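Local coordinates for protein putative rRNA methyltransferase (Sorangium cellulosum, PDB 4RX1) that probably transfers a methyl group from S-adenosylmethionine to N1 of an adenine in 16S ribosomal RNA, at residues M1-G6 and N79-V84; W12-L17 and L90-A95; L114-A119 and A151-P156; L139-F144 and G203-L208. All coordinates share one frame; numbering follows the deposited sequence.

Contact 1. Residues M1-G6 and N79-V84; sequences MIVQLG and NALFVV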
loop_
_atom_site.group_PDB
_atom_site.type_symbol
_atom_site.label_atom_id
_atom_site.label_comp_id
_atom_site.label_asym_id
_atom_site.label_seq_id
_atom_site.Cartn_x
_atom_site.Cartn_y
_atom_site.Cartn_z
ATOM N N MET A 1 -7.905 -8.421 14.404
ATOM C CA MET A 1 -7.060 -7.372 13.845
ATOM C C MET A 1 -6.557 -6.440 14.959
ATOM O O MET A 1 -7.323 -6.071 15.864
ATOM C CB MET A 1 -7.857 -6.581 12.809
ATOM C CG MET A 1 -7.096 -5.435 12.135
ATOM S SD MET A 1 -8.055 -4.718 10.751
ATOM C CE MET A 1 -9.315 -3.784 11.650
ATOM N N ILE A 2 -5.273 -6.080 14.899
ATOM C CA ILE A 2 -4.690 -5.137 15.847
ATOM C C ILE A 2 -4.761 -3.693 15.275
ATOM O O ILE A 2 -4.250 -3.424 14.177
ATOM C CB ILE A 2 -3.204 -5.529 16.209
ATOM C CG1 ILE A 2 -3.105 -6.983 16.747
ATOM C CG2 ILE A 2 -2.575 -4.520 17.168
ATOM C CD1 ILE A 2 -4.006 -7.290 17.918
ATOM N N VAL A 3 -5.417 -2.784 16.005
ATOM C CA VAL A 3 -5.513 -1.365 15.625
ATOM C C VAL A 3 -4.632 -0.478 16.505
ATOM O O VAL A 3 -4.641 -0.614 17.728
ATOM C CB VAL A 3 -6.959 -0.842 15.721
ATOM C CG1 VAL A 3 -6.976 0.679 15.795
ATOM C CG2 VAL A 3 -7.793 -1.344 14.560
ATOM N N GLN A 4 -3.870 0.434 15.903
ATOM C CA GLN A 4 -3.032 1.314 16.713
ATOM C C GLN A 4 -3.755 2.613 17.070
ATOM O O GLN A 4 -4.377 3.251 16.206
ATOM C CB GLN A 4 -1.710 1.616 16.012
ATOM C CG GLN A 4 -0.616 2.138 16.936
ATOM C CD GLN A 4 -0.074 1.074 17.904
ATOM O OE1 GLN A 4 -0.296 -0.125 17.719
ATOM N NE2 GLN A 4 0.636 1.518 18.949
ATOM N N LEU A 5 -3.680 2.985 18.346
ATOM C CA LEU A 5 -4.308 4.212 18.857
ATOM C C LEU A 5 -3.351 4.890 19.852
ATOM O O LEU A 5 -3.378 4.611 21.057
ATOM C CB LEU A 5 -5.641 3.867 19.540
ATOM C CG LEU A 5 -6.400 4.978 20.285
ATOM C CD1 LEU A 5 -6.187 6.341 19.656
ATOM C CD2 LEU A 5 -7.894 4.697 20.358
ATOM N N GLY A 6 -2.496 5.771 19.337
ATOM C CA GLY A 6 -1.420 6.334 20.142
ATOM C C GLY A 6 -0.493 5.212 20.553
ATOM O O GLY A 6 -0.069 4.436 19.697
ATOM N N ASN A 79 -12.378 8.834 9.352
ATOM C CA ASN A 79 -12.328 7.869 8.258
ATOM C C ASN A 79 -10.895 7.368 8.048
ATOM O O ASN A 79 -10.548 6.868 6.970
ATOM C CB ASN A 79 -12.857 8.484 6.972
ATOM C CG ASN A 79 -12.088 9.733 6.582
ATOM O OD1 ASN A 79 -11.600 10.472 7.452
ATOM N ND2 ASN A 79 -11.940 9.960 5.272
ATOM N N ALA A 80 -10.062 7.547 9.068
ATOM C CA ALA A 80 -8.700 7.022 9.061
ATOM C C ALA A 80 -8.543 5.918 10.101
ATOM O O ALA A 80 -9.114 5.990 11.204
ATOM C CB ALA A 80 -7.677 8.139 9.311
ATOM N N LEU A 81 -7.763 4.901 9.747
ATOM C CA LEU A 81 -7.540 3.771 10.632
ATOM C C LEU A 81 -6.128 3.199 10.493
ATOM O O LEU A 81 -5.615 3.089 9.379
ATOM C CB LEU A 81 -8.578 2.688 10.334
ATOM C CG LEU A 81 -8.526 1.529 11.317
ATOM C CD1 LEU A 81 -8.953 2.051 12.694
ATOM C CD2 LEU A 81 -9.421 0.349 10.828
ATOM N N PHE A 82 -5.513 2.804 11.606
ATOM C CA PHE A 82 -4.136 2.334 11.540
ATOM C C PHE A 82 -3.983 0.968 12.163
ATOM O O PHE A 82 -4.357 0.732 13.323
ATOM C CB PHE A 82 -3.174 3.364 12.140
ATOM C CG PHE A 82 -3.213 4.665 11.416
ATOM C CD1 PHE A 82 -2.455 4.856 10.279
ATOM C CD2 PHE A 82 -4.100 5.674 11.813
ATOM C CE1 PHE A 82 -2.522 6.063 9.571
ATOM C CE2 PHE A 82 -4.178 6.870 11.109
ATOM C CZ PHE A 82 -3.387 7.063 9.986
ATOM N N VAL A 83 -3.446 0.062 11.361
ATOM C CA VAL A 83 -3.450 -1.345 11.687
ATOM C C VAL A 83 -2.024 -1.851 11.681
ATOM O O VAL A 83 -1.261 -1.542 10.747
ATOM C CB VAL A 83 -4.296 -2.085 10.656
ATOM C CG1 VAL A 83 -4.158 -3.597 10.817
ATOM C CG2 VAL A 83 -5.750 -1.642 10.781
ATOM N N VAL A 84 -1.644 -2.596 12.724
ATOM C CA VAL A 84 -0.315 -3.205 12.743
ATOM C C VAL A 84 -0.299 -4.642 12.204
ATOM O O VAL A 84 -1.014 -5.505 12.693
ATOM C CB VAL A 84 0.461 -3.001 14.097
ATOM C CG1 VAL A 84 -0.394 -2.267 15.118
ATOM C CG2 VAL A 84 1.006 -4.296 14.641
HETATM O O HOH W 1 -3.500 -6.770 12.546
HETATM O O HOH W 2 -6.228 3.916 14.314
#
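Strand 2-5 runs across the end of strand 80-84 with N-to-C directions 121° apart, so the backbones are close enough for one bridge, between Val3 and Val83. Two hydrogen bonds flank it: Val84 N gives to Ile2 O at 3.1 Å, and Gln4 N gives to Phe82 O at 2.6 Å. Beyond them the strands splay, and water takes over. One water links Ile2 N to Val84 O; a second links Phe82 N to Gln4 O.

Side chains, mostly apolar, fill the two sides of the crossing. On one, Met1 holds CG anti to its backbone N (chi1 180°), sending the thioether chain across Val83 at about a right angle, with Met1 CG 3.7 Å from Val83 CG1. Beside it Val3 CG1 meets Leu81 CD1 at 3.9 Å, and Trp12 packs on both Val3 and Leu81. The beta-branched Val3 and Val83 suit extended backbones, while the flexible methionine can follow the surface they leave. On the other side Val84 CG1 lies 3.7 Å from Ile2 CG2 and 3.4 Å from Gln4 OE1. Gln4 bends at chi2 (70°), and its buried amide is used at both ends: OE1 bonds to Ser9 OG, and NE2 gives to Gly6 O at 3.1 Å.

Strands 2-5 and 8-11 form an N-terminal beta-hairpin, here laid against an outermost strand of the Rossmann-like sheet. With the pairing continued through water and the contact largely buried, the hairpin is attached by a short stretch of backbone bonding and by hydrocarbon packing, and does not become a regular eighth strand.

Contact 2. Residues W12-L17 and L90-A95; sequences WTRADL and LPEELA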
loop_
_atom_site.group_PDB
_atom_site.type_symbol
_atom_site.label_atom_id
_atom_site.label_comp_id
_atom_site.label_asym_id
_atom_site.label_seq_id
_atom_site.Cartn_x
_atom_site.Cartn_y
_atom_site.Cartn_z
ATOM N N TRP A 12 -9.554 -5.658 17.300
ATOM C CA TRP A 12 -10.845 -5.409 16.654
ATOM C C TRP A 12 -11.317 -6.672 15.965
ATOM O O TRP A 12 -10.499 -7.512 15.596
ATOM C CB TRP A 12 -10.736 -4.316 15.583
ATOM C CG TRP A 12 -10.793 -2.906 16.073
ATOM C CD1 TRP A 12 -10.426 -2.441 17.308
ATOM C CD2 TRP A 12 -11.232 -1.759 15.326
ATOM N NE1 TRP A 12 -10.612 -1.075 17.371
ATOM C CE2 TRP A 12 -11.108 -0.633 16.171
ATOM C CE3 TRP A 12 -11.722 -1.576 14.027
ATOM C CZ2 TRP A 12 -11.455 0.658 15.756
ATOM C CZ3 TRP A 12 -12.068 -0.292 13.617
ATOM C CH2 TRP A 12 -11.933 0.807 14.479
ATOM N N THR A 13 -12.628 -6.786 15.759
ATOM C CA THR A 13 -13.185 -7.893 14.983
ATOM C C THR A 13 -13.647 -7.366 13.642
ATOM O O THR A 13 -13.741 -6.150 13.462
ATOM C CB THR A 13 -14.402 -8.528 15.681
ATOM O OG1 THR A 13 -15.470 -7.573 15.736
ATOM C CG2 THR A 13 -14.049 -8.957 17.085
ATOM N N ARG A 14 -13.974 -8.277 12.723
ATOM C CA ARG A 14 -14.610 -7.902 11.458
ATOM C C ARG A 14 -15.827 -7.025 11.726
ATOM O O ARG A 14 -16.068 -6.042 11.021
ATOM C CB ARG A 14 -15.049 -9.151 10.668
ATOM C CG ARG A 14 -14.411 -9.344 9.278
ATOM C CD ARG A 14 -14.699 -10.769 8.714
ATOM N NE ARG A 14 -13.519 -11.638 8.596
ATOM C CZ ARG A 14 -12.883 -12.171 9.626
ATOM N NH1 ARG A 14 -13.264 -11.931 10.856
ATOM N NH2 ARG A 14 -11.857 -12.933 9.428
ATOM N N ALA A 15 -16.581 -7.369 12.761
ATOM C CA ALA A 15 -17.798 -6.627 13.071
ATOM C C ALA A 15 -17.484 -5.176 13.441
ATOM O O ALA A 15 -18.142 -4.241 12.953
ATOM C CB ALA A 15 -18.589 -7.317 14.178
ATOM N N ASP A 16 -16.471 -4.990 14.282
ATOM C CA ASP A 16 -16.068 -3.649 14.678
ATOM C C ASP A 16 -15.708 -2.822 13.449
ATOM O O ASP A 16 -16.135 -1.674 13.310
ATOM C CB ASP A 16 -14.863 -3.709 15.618
ATOM C CG ASP A 16 -15.176 -4.377 16.934
ATOM O OD1 ASP A 16 -16.254 -4.106 17.498
ATOM O OD2 ASP A 16 -14.345 -5.195 17.389
ATOM N N LEU A 17 -14.966 -3.433 12.533
ATOM C CA LEU A 17 -14.544 -2.741 11.321
ATOM C C LEU A 17 -15.711 -2.338 10.427
ATOM O O LEU A 17 -15.747 -1.217 9.903
ATOM C CB LEU A 17 -13.551 -3.596 10.526
ATOM C CG LEU A 17 -13.098 -2.981 9.198
ATOM C CD1 LEU A 17 -12.425 -1.613 9.409
ATOM C CD2 LEU A 17 -12.166 -3.944 8.471
ATOM N N LEU A 90 -1.218 -10.662 6.674
ATOM C CA LEU A 90 -2.207 -9.596 6.724
ATOM C C LEU A 90 -3.445 -10.080 7.459
ATOM O O LEU A 90 -3.786 -11.256 7.401
ATOM C CB LEU A 90 -2.552 -9.129 5.315
ATOM C CG LEU A 90 -1.344 -8.504 4.600
ATOM C CD1 LEU A 90 -1.603 -8.343 3.105
ATOM C CD2 LEU A 90 -0.980 -7.166 5.248
ATOM N N PRO A 91 -4.112 -9.176 8.182
ATOM C CA PRO A 91 -5.288 -9.587 8.960
ATOM C C PRO A 91 -6.468 -9.987 8.069
ATOM O O PRO A 91 -6.786 -9.239 7.146
ATOM C CB PRO A 91 -5.628 -8.326 9.775
ATOM C CG PRO A 91 -5.013 -7.186 9.004
ATOM C CD PRO A 91 -3.802 -7.740 8.337
ATOM N N GLU A 92 -7.121 -11.111 8.364
ATOM C CA GLU A 92 -8.260 -11.583 7.564
ATOM C C GLU A 92 -9.413 -10.600 7.501
ATOM O O GLU A 92 -10.194 -10.603 6.552
ATOM C CB GLU A 92 -8.812 -12.908 8.096
ATOM C CG GLU A 92 -8.724 -13.048 9.616
ATOM C CD GLU A 92 -9.348 -14.342 10.148
ATOM O OE1 GLU A 92 -10.272 -14.897 9.502
ATOM O OE2 GLU A 92 -8.857 -14.848 11.177
ATOM N N GLU A 93 -9.527 -9.760 8.517
ATOM C CA GLU A 93 -10.614 -8.800 8.572
ATOM C C GLU A 93 -10.573 -7.824 7.383
ATOM O O GLU A 93 -11.574 -7.175 7.079
ATOM C CB GLU A 93 -10.578 -8.046 9.908
ATOM C CG GLU A 93 -10.749 -8.936 11.163
ATOM C CD GLU A 93 -9.439 -9.557 11.661
ATOM O OE1 GLU A 93 -8.475 -9.698 10.875
ATOM O OE2 GLU A 93 -9.363 -9.874 12.862
ATOM N N LEU A 94 -9.429 -7.730 6.702
ATOM C CA LEU A 94 -9.297 -6.787 5.594
ATOM C C LEU A 94 -9.635 -7.393 4.238
ATOM O O LEU A 94 -9.666 -6.681 3.240
ATOM C CB LEU A 94 -7.891 -6.161 5.548
ATOM C CG LEU A 94 -7.524 -5.224 6.711
ATOM C CD1 LEU A 94 -6.145 -4.604 6.499
ATOM C CD2 LEU A 94 -8.609 -4.129 6.944
ATOM N N ALA A 95 -9.897 -8.696 4.199
ATOM C CA ALA A 95 -10.102 -9.374 2.918
ATOM C C ALA A 95 -11.171 -8.720 2.043
ATOM O O ALA A 95 -12.289 -8.468 2.499
ATOM C CB ALA A 95 -10.440 -10.827 3.147
HETATM O O HOH W 3 -12.468 -10.852 13.902
#
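Glu92, Glu93 and Leu94 form a short 3-10 turn in the loop between strands 80-84 and 98-104, and the contact joins that loop to the start of helix 14-21. A capping box closes this helix end: Asp16 N gives to Thr13 OG1 and Thr13 N to Asp16 OD2. Threonine and aspartate suit these places because their short oxygens reach nearby backbone amides.

Glu92 comes first, its extended chain bringing the carboxylate to the edge of the Arg14 guanidinium, the two planes nearly perpendicular (88°). Its OE1 forms a salt bridge with Arg14 NH2, but the modelled 2.5 Å is doubtful, since NH2 is crowded against the Glu92 carbons. Glu93 follows, its CG over one face of the guanidinium, 3.9 Å from the plane and toward the rim. The chain bends at chi2 (86°), and OE2 accepts from Met1 N, the chain terminus. A water that accepts from Arg14 N reaches Glu93 OE2 only weakly. Charge gives way to hydrocarbon at Leu17, which points toward the turn and also packs on Leu81 and Tyr50. Leu94 completes the walk: its CD2 meets Leu17 CD2 at 3.9 Å, and Leu17 CD2 also lies 3.6 Å from Glu93 O.

Contact 3. Residues L114-A119 and A151-P156; sequences LVLPEA and ARLGLP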
loop_
_atom_site.group_PDB
_atom_site.type_symbol
_atom_site.label_atom_id
_atom_site.label_comp_id
_atom_site.label_asym_id
_atom_site.label_seq_id
_atom_site.Cartn_x
_atom_site.Cartn_y
_atom_site.Cartn_z
ATOM N N LEU A 114 7.381 -7.416 -5.710
ATOM C CA LEU A 114 6.510 -6.836 -6.733
ATOM C C LEU A 114 7.125 -6.851 -8.124
ATOM O O LEU A 114 6.401 -6.825 -9.125
ATOM C CB LEU A 114 6.118 -5.392 -6.374
ATOM C CG LEU A 114 5.250 -5.189 -5.132
ATOM C CD1 LEU A 114 5.239 -3.725 -4.674
ATOM C CD2 LEU A 114 3.831 -5.708 -5.385
ATOM N N VAL A 115 8.454 -6.875 -8.184
ATOM C CA VAL A 115 9.136 -6.714 -9.466
ATOM C C VAL A 115 9.809 -7.992 -10.001
ATOM O O VAL A 115 10.163 -8.055 -11.187
ATOM C CB VAL A 115 10.136 -5.546 -9.427
ATOM C CG1 VAL A 115 9.442 -4.308 -8.876
ATOM C CG2 VAL A 115 11.352 -5.885 -8.553
ATOM N N LEU A 116 10.002 -8.992 -9.140
ATOM C CA LEU A 116 10.566 -10.264 -9.609
ATOM C C LEU A 116 9.566 -11.041 -10.496
ATOM O O LEU A 116 9.888 -11.328 -11.660
ATOM C CB LEU A 116 11.134 -11.122 -8.461
ATOM C CG LEU A 116 12.387 -10.569 -7.769
ATOM C CD1 LEU A 116 12.857 -11.472 -6.633
ATOM C CD2 LEU A 116 13.480 -10.386 -8.757
ATOM N N PRO A 117 8.343 -11.338 -9.990
ATOM C CA PRO A 117 7.755 -11.085 -8.676
ATOM C C PRO A 117 7.703 -12.358 -7.835
ATOM O O PRO A 117 8.299 -13.377 -8.182
ATOM C CB PRO A 117 6.330 -10.631 -9.014
ATOM C CG PRO A 117 6.044 -11.277 -10.346
ATOM C CD PRO A 117 7.319 -11.900 -10.883
ATOM N N GLU A 118 6.957 -12.282 -6.740
ATOM C CA GLU A 118 6.862 -13.357 -5.769
ATOM C C GLU A 118 5.406 -13.661 -5.513
ATOM O O GLU A 118 4.691 -12.835 -4.931
ATOM C CB GLU A 118 7.550 -12.900 -4.487
ATOM C CG GLU A 118 9.002 -12.579 -4.777
ATOM C CD GLU A 118 9.827 -12.240 -3.565
ATOM O OE1 GLU A 118 9.262 -12.046 -2.465
ATOM O OE2 GLU A 118 11.057 -12.143 -3.736
ATOM N N ALA A 119 4.964 -14.831 -5.982
ATOM C CA ALA A 119 3.546 -15.213 -5.890
ATOM C C ALA A 119 2.898 -15.087 -4.505
ATOM O O ALA A 119 1.838 -14.469 -4.405
ATOM C CB ALA A 119 3.305 -16.630 -6.476
ATOM N N ALA A 151 20.582 -12.390 -0.160
ATOM C CA ALA A 151 19.458 -12.194 -1.063
ATOM C C ALA A 151 19.593 -10.932 -1.870
ATOM O O ALA A 151 18.609 -10.449 -2.433
ATOM C CB ALA A 151 18.148 -12.156 -0.290
ATOM N N ARG A 152 20.788 -10.366 -1.918
ATOM C CA ARG A 152 20.904 -9.130 -2.658
ATOM C C ARG A 152 21.287 -9.421 -4.095
ATOM O O ARG A 152 22.377 -9.097 -4.557
ATOM C CB ARG A 152 21.840 -8.164 -1.942
ATOM C CG ARG A 152 21.374 -8.023 -0.513
ATOM C CD ARG A 152 21.775 -6.764 0.176
ATOM N NE ARG A 152 21.168 -6.759 1.503
ATOM C CZ ARG A 152 21.469 -5.901 2.469
ATOM N NH1 ARG A 152 22.364 -4.951 2.253
ATOM N NH2 ARG A 152 20.861 -5.988 3.644
ATOM N N LEU A 153 20.352 -10.053 -4.788
ATOM C CA LEU A 153 20.399 -10.156 -6.228
ATOM C C LEU A 153 20.240 -8.743 -6.758
ATOM O O LEU A 153 19.702 -7.859 -6.071
ATOM C CB LEU A 153 19.261 -11.048 -6.772
ATOM C CG LEU A 153 17.755 -10.756 -6.510
ATOM C CD1 LEU A 153 17.222 -9.516 -7.161
ATOM C CD2 LEU A 153 16.909 -11.874 -6.993
ATOM N N GLY A 154 20.695 -8.527 -7.980
ATOM C CA GLY A 154 20.338 -7.311 -8.677
ATOM C C GLY A 154 18.888 -7.364 -9.142
ATOM O O GLY A 154 18.431 -8.381 -9.663
ATOM N N LEU A 155 18.157 -6.269 -8.951
ATOM C CA LEU A 155 16.774 -6.189 -9.413
ATOM C C LEU A 155 16.696 -5.785 -10.884
ATOM O O LEU A 155 17.562 -5.066 -11.376
ATOM C CB LEU A 155 15.965 -5.219 -8.552
ATOM C CG LEU A 155 15.806 -5.631 -7.088
ATOM C CD1 LEU A 155 15.160 -4.478 -6.307
ATOM C CD2 LEU A 155 14.980 -6.918 -6.972
ATOM N N PRO A 156 15.673 -6.292 -11.603
ATOM C CA PRO A 156 15.543 -6.056 -13.049
ATOM C C PRO A 156 15.004 -4.677 -13.386
ATOM O O PRO A 156 14.199 -4.144 -12.633
ATOM C CB PRO A 156 14.495 -7.090 -13.458
ATOM C CG PRO A 156 13.610 -7.186 -12.239
ATOM C CD PRO A 156 14.550 -7.092 -11.073
#
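Leu116, whose peptide to Pro117 is cis, meets Leu153 tip to tip, and throughout this contact side chain meets side chain only through hydrocarbon; no hydrogen bond crosses it. The fold is the Rossmann-like methyltransferase domain. One partner is the end of helix 108-115 with the turn that follows, the other the long loop between strand 133-140 and helix 160-172. In relatives such as NpmA this linker takes part in recognising the ribosome, and a similar role is possible here.

An inverse gamma turn centred on Arg152 leads the loop into Leu153. That leucine holds CG between its backbone N and carbonyl carbon (chi1 58°), which projects its methyls at the helix end: Leu153 CD2 lies 4.1 Å from Leu116 CD1. Leu116 takes a different rotamer, with CG anti to the carbonyl carbon (chi1 -68°). Both of its methyls touch Leu153, and CD2 in addition reaches Leu155 CD2 and Pro156 CD, each at 4.2 Å. Branched ends suit a place where one side chain must touch several neighbours.

Deeper in, Val115 points toward the loop. Its CG2 meets Leu155 CD2 at 4.1 Å, the two side chains crossing at about a right angle, and Leu155 continues onto Leu111 and Ser112 of the helix. All these approaches are van der Waals contacts. Pro156 suits the extended loop, its compact ring placing CG and CD against the helix end. Val115 O accepts a hydrogen bond from Trp162 NE1, and Pro156 CG rests 3.7 Å from that same oxygen.

Contact 4. Residues L139-F144 and G203-L208; sequences LNQSVF and GRRTRL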
loop_
_atom_site.group_PDB
_atom_site.type_symbol
_atom_site.label_atom_id
_atom_site.label_comp_id
_atom_site.label_asym_id
_atom_site.label_seq_id
_atom_site.Cartn_x
_atom_site.Cartn_y
_atom_site.Cartn_z
ATOM N N LEU A 139 7.504 2.778 -7.094
ATOM C CA LEU A 139 8.666 1.929 -6.920
ATOM C C LEU A 139 9.946 2.738 -7.053
ATOM O O LEU A 139 10.146 3.420 -8.056
ATOM C CB LEU A 139 8.628 0.827 -7.963
ATOM C CG LEU A 139 7.407 -0.077 -7.796
ATOM C CD1 LEU A 139 7.501 -1.252 -8.735
ATOM C CD2 LEU A 139 7.230 -0.550 -6.343
ATOM N N ASN A 140 10.821 2.642 -6.053
ATOM C CA ASN A 140 12.092 3.357 -6.069
ATOM C C ASN A 140 13.208 2.567 -5.386
ATOM O O ASN A 140 13.030 2.051 -4.279
ATOM C CB ASN A 140 11.938 4.716 -5.399
ATOM C CG ASN A 140 13.215 5.533 -5.450
ATOM O OD1 ASN A 140 14.167 5.263 -4.711
ATOM N ND2 ASN A 140 13.243 6.539 -6.315
ATOM N N GLN A 141 14.372 2.519 -6.027
ATOM C CA GLN A 141 15.444 1.631 -5.577
ATOM C C GLN A 141 16.373 2.270 -4.548
ATOM O O GLN A 141 17.279 1.609 -4.019
ATOM C CB GLN A 141 16.247 1.108 -6.771
ATOM C CG GLN A 141 15.456 0.158 -7.656
ATOM C CD GLN A 141 16.325 -0.669 -8.576
ATOM O OE1 GLN A 141 17.544 -0.697 -8.451
ATOM N NE2 GLN A 141 15.697 -1.340 -9.515
ATOM N N SER A 142 16.122 3.538 -4.231
ATOM C CA SER A 142 16.876 4.187 -3.167
ATOM C C SER A 142 16.269 3.914 -1.770
ATOM O O SER A 142 16.747 4.453 -0.784
ATOM C CB SER A 142 16.986 5.691 -3.411
ATOM O OG SER A 142 15.721 6.314 -3.247
ATOM N N VAL A 143 15.241 3.072 -1.676
ATOM C CA VAL A 143 14.638 2.777 -0.369
ATOM C C VAL A 143 15.594 2.001 0.527
ATOM O O VAL A 143 16.607 1.477 0.050
ATOM C CB VAL A 143 13.357 1.921 -0.497
ATOM C CG1 VAL A 143 12.252 2.677 -1.178
ATOM C CG2 VAL A 143 13.658 0.600 -1.234
ATOM N N PHE A 144 15.244 1.885 1.810
ATOM C CA PHE A 144 15.998 1.051 2.761
ATOM C C PHE A 144 16.096 -0.395 2.261
ATOM O O PHE A 144 15.073 -0.982 1.871
ATOM C CB PHE A 144 15.312 1.070 4.138
ATOM C CG PHE A 144 15.898 0.091 5.145
ATOM C CD1 PHE A 144 17.265 0.069 5.424
ATOM C CD2 PHE A 144 15.067 -0.791 5.841
ATOM C CE1 PHE A 144 17.797 -0.842 6.387
ATOM C CE2 PHE A 144 15.581 -1.689 6.809
ATOM C CZ PHE A 144 16.941 -1.716 7.081
ATOM N N GLY A 203 13.990 9.202 -4.891
ATOM C CA GLY A 203 14.882 10.254 -5.360
ATOM C C GLY A 203 14.989 10.418 -6.873
ATOM O O GLY A 203 14.447 11.371 -7.438
ATOM N N ARG A 204 15.689 9.496 -7.533
ATOM C CA ARG A 204 15.974 9.632 -8.962
ATOM C C ARG A 204 14.825 9.124 -9.828
ATOM O O ARG A 204 13.911 9.871 -10.180
ATOM C CB ARG A 204 17.255 8.881 -9.351
ATOM C CG ARG A 204 18.549 9.657 -9.187
ATOM C CD ARG A 204 19.724 8.855 -9.740
ATOM N NE ARG A 204 20.973 9.614 -9.753
ATOM C CZ ARG A 204 21.219 10.647 -10.554
ATOM N NH1 ARG A 204 20.295 11.067 -11.408
ATOM N NH2 ARG A 204 22.387 11.270 -10.494
ATOM N N ARG A 205 14.900 7.848 -10.187
ATOM C CA ARG A 205 13.921 7.226 -11.065
ATOM C C ARG A 205 12.931 6.444 -10.225
ATOM O O ARG A 205 13.290 5.441 -9.605
ATOM C CB ARG A 205 14.609 6.268 -12.043
ATOM C CG ARG A 205 13.654 5.385 -12.843
ATOM C CD ARG A 205 14.435 4.323 -13.610
ATOM N NE ARG A 205 15.090 3.387 -12.701
ATOM C CZ ARG A 205 16.323 2.919 -12.864
ATOM N NH1 ARG A 205 17.055 3.317 -13.896
ATOM N NH2 ARG A 205 16.835 2.071 -11.980
ATOM N N THR A 206 11.694 6.909 -10.157
ATOM C CA THR A 206 10.669 6.057 -9.596
ATOM C C THR A 206 9.667 5.687 -10.673
ATOM O O THR A 206 9.361 6.470 -11.563
ATOM C CB THR A 206 9.971 6.684 -8.390
ATOM O OG1 THR A 206 8.705 7.221 -8.782
ATOM C CG2 THR A 206 10.823 7.742 -7.831
ATOM N N ARG A 207 9.203 4.457 -10.623
ATOM C CA ARG A 207 8.239 4.007 -11.593
ATOM C C ARG A 207 6.917 3.744 -10.897
ATOM O O ARG A 207 6.854 3.470 -9.688
ATOM C CB ARG A 207 8.748 2.789 -12.363
ATOM C CG ARG A 207 9.201 1.654 -11.485
ATOM C CD ARG A 207 10.485 1.015 -12.031
ATOM N NE ARG A 207 10.993 -0.061 -11.167
ATOM C CZ ARG A 207 11.866 0.140 -10.199
ATOM N NH1 ARG A 207 12.333 1.347 -9.949
ATOM N NH2 ARG A 207 12.277 -0.823 -9.513
ATOM N N LEU A 208 5.861 3.872 -11.672
ATOM C CA LEU A 208 4.520 3.630 -11.222
ATOM C C LEU A 208 4.032 2.335 -11.822
ATOM O O LEU A 208 4.238 2.079 -13.006
ATOM C CB LEU A 208 3.618 4.781 -11.666
ATOM C CG LEU A 208 2.134 4.680 -11.326
ATOM C CD1 LEU A 208 1.917 4.574 -9.834
ATOM C CD2 LEU A 208 1.431 5.900 -11.879
#
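Arg207 leaves its strand with CG between the backbone N and the carbonyl carbon (chi1 53°) and bends at chi2 (-139°), which folds the guanidinium back across the neighbouring strand. There one face lies over Leu139 CB, 4.0 Å from the plane and centred on it. A long, flexible arginine suits this place: its methylenes and flat face pack on a buried leucine while the guanidinium end reaches Gln141. Gln141 CG comes within 3.8 Å of Arg207 NH2, the amide and guanidinium planes 70° apart.

Underneath, Leu139 and Arg207 form an antiparallel hydrogen-bonded pair. Leu139 N gives to Arg207 O at 2.8 Å, Arg207 N gives to Leu139 O at 2.9 Å, and Thr206 CA adds a CA-H...O contact of 3.1 Å to the latter oxygen. Pairing then gives way to a turn: Asn140 OD1 accepts from Ser142 N at 2.7 Å, an Asx turn within a type I beta turn, a role asparagine fills readily.

Strand 206-213 lies between strands 133-140 and 176-183, antiparallel to both, the reversed strand inserted between its neighbours in the class I methyltransferase sheet. Helix 108-115 covers the Leu139 and Arg207 face through Leu111, with Leu114 and Val115 also on Leu139.

The four contacts form two pairs toward the two ends of one seven-stranded sheet of order 3-2-1-4-5-7-6, the class I methyltransferase pattern. Contacts 1 and 2 touch, their centres 11 Å apart, and their segments alternate along the chain; they gather the N-terminal hairpin and helix 14-21 beside outermost strand 80-84. Contacts 3 and 4, 14 Å apart between centres, also touch and alternate; contact 3 lies at helix 108-115, which packs on Leu139 of contact 4. The pairs follow in series along the chain, and the centres of contacts 1 and 4 lie 27 Å apart. The N-terminal elements and the later linkers are thus each fastened locally to a common sheet.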